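Local coordinates for tRNA-splicing ligase RtcB (PDB 2EPG), which probably joins RNA ends bearing a 2',3'-cyclic phosphate or 3'-phosphate to 5'-hydroxyl ends, using GTP and manganese, at residues A[156-159]-A[165-168]. Residues are numbered along the deposited sequence; the frame is centred on the assembly and turned at random.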
# COMPACT_ATOMS: atom_id res chain seq x y z
N LEU A 156 14.70 16.55 7.43
CA LEU A 156 13.50 15.75 7.34
C LEU A 156 12.38 16.56 6.71
O LEU A 156 11.41 16.00 6.20
CB LEU A 156 13.14 15.17 8.71
CG LEU A 156 12.34 15.92 9.75
CD1 LEU A 156 10.92 15.36 9.77
CD2 LEU A 156 13.00 15.72 11.12
N LYS A 157 12.55 17.87 6.69
CA LYS A 157 11.58 18.79 6.08
C LYS A 157 11.71 18.63 4.56
O LYS A 157 10.71 18.59 3.83
CB LYS A 157 11.93 20.23 6.46
CG LYS A 157 10.76 21.19 6.52
CD LYS A 157 10.02 21.10 7.85
CE LYS A 157 9.08 22.30 8.02
NZ LYS A 157 8.30 22.25 9.30
N GLU A 158 12.94 18.55 4.09
CA GLU A 158 13.19 18.35 2.67
C GLU A 158 12.70 16.94 2.30
O GLU A 158 12.17 16.73 1.21
CB GLU A 158 14.69 18.51 2.39
CG GLU A 158 15.17 19.92 2.66
CD GLU A 158 16.64 20.11 2.37
OE1 GLU A 158 17.34 19.09 2.17
OE2 GLU A 158 17.09 21.28 2.34
N ILE A 159 12.86 15.99 3.21
CA ILE A 159 12.42 14.63 2.96
C ILE A 159 10.92 14.59 2.72
O ILE A 159 10.45 13.92 1.81
CB ILE A 159 12.81 13.69 4.14
CG1 ILE A 159 14.32 13.43 4.09
CG2 ILE A 159 12.10 12.35 4.02
CD1 ILE A 159 14.83 12.54 5.19
N GLY A 165 13.78 9.72 -2.99
CA GLY A 165 14.91 10.20 -3.77
C GLY A 165 15.90 11.05 -2.97
O GLY A 165 17.09 11.01 -3.27
N TRP A 166 15.43 11.80 -1.98
CA TRP A 166 16.33 12.64 -1.16
C TRP A 166 17.38 11.76 -0.51
O TRP A 166 18.57 12.06 -0.54
CB TRP A 166 15.55 13.38 -0.05
CG TRP A 166 16.34 14.47 0.67
CD1 TRP A 166 16.34 15.81 0.39
CD2 TRP A 166 17.23 14.30 1.80
NE1 TRP A 166 17.16 16.48 1.27
CE2 TRP A 166 17.72 15.58 2.14
CE3 TRP A 166 17.65 13.19 2.55
CZ2 TRP A 166 18.61 15.79 3.20
CZ3 TRP A 166 18.54 13.39 3.61
CH2 TRP A 166 19.01 14.69 3.92
N LEU A 167 16.92 10.65 0.08
CA LEU A 167 17.80 9.71 0.75
C LEU A 167 18.75 8.99 -0.22
O LEU A 167 19.92 8.79 0.09
CB LEU A 167 16.98 8.67 1.50
CG LEU A 167 16.25 9.12 2.77
CD1 LEU A 167 15.34 8.00 3.27
CD2 LEU A 167 17.27 9.48 3.84
N VAL A 168 18.23 8.60 -1.38
CA VAL A 168 19.06 7.91 -2.36
C VAL A 168 20.21 8.81 -2.83
O VAL A 168 21.35 8.36 -2.95
CB VAL A 168 18.24 7.50 -3.60
CG1 VAL A 168 19.16 6.96 -4.69
CG2 VAL A 168 17.22 6.46 -3.20
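The indole of Trp166 reaches from helix 164-169 to helix 153-162, where Glu158 and Ile159 receive it. Trp166 CG lies trans to the backbone N (chi1 -169°), which carries the ring over to the other helix. Its NE1 donates a hydrogen bond to Glu158 OE1 at 2.8 Å, bent to 150° at the hydrogen. The bond uses the anti side of the carboxylate, and OE1 stands slightly tilted from the ring plane. The Glu158 chain, extended beyond CG, brings OE1 to the N-H with carboxylate and ring planes 63° apart, while its CB packs 3.4 Å from the same Trp166 NE1. Ile159 lies over one face of the indole, displaced toward the rim, with CG1 3.7 Å from Trp166 CE3. The ethyl arm of Ile159 runs over the CE3 side of the ring, its CD1 nearing CE3 and CZ3 and also meeting Leu167 CD2 at 4.1 Å. Leu167 CD2 sits at the edge of the indole, in its plane. Ile159 and Leu167 also touch Ala306 of the long helix 288-321, and the indole has a cation-pi contact with Arg170. A leucine in place of Trp166 would probably leave Glu158 OE1 without its indole donor and strip Ile159 of the flat surface it packs on. The contact thus ties two consecutive short helices together, away from the predicted GMP and manganese sites: one polar bond fixes the indole's pyrrole edge, and aliphatic packing covers part of one face on its benzene side.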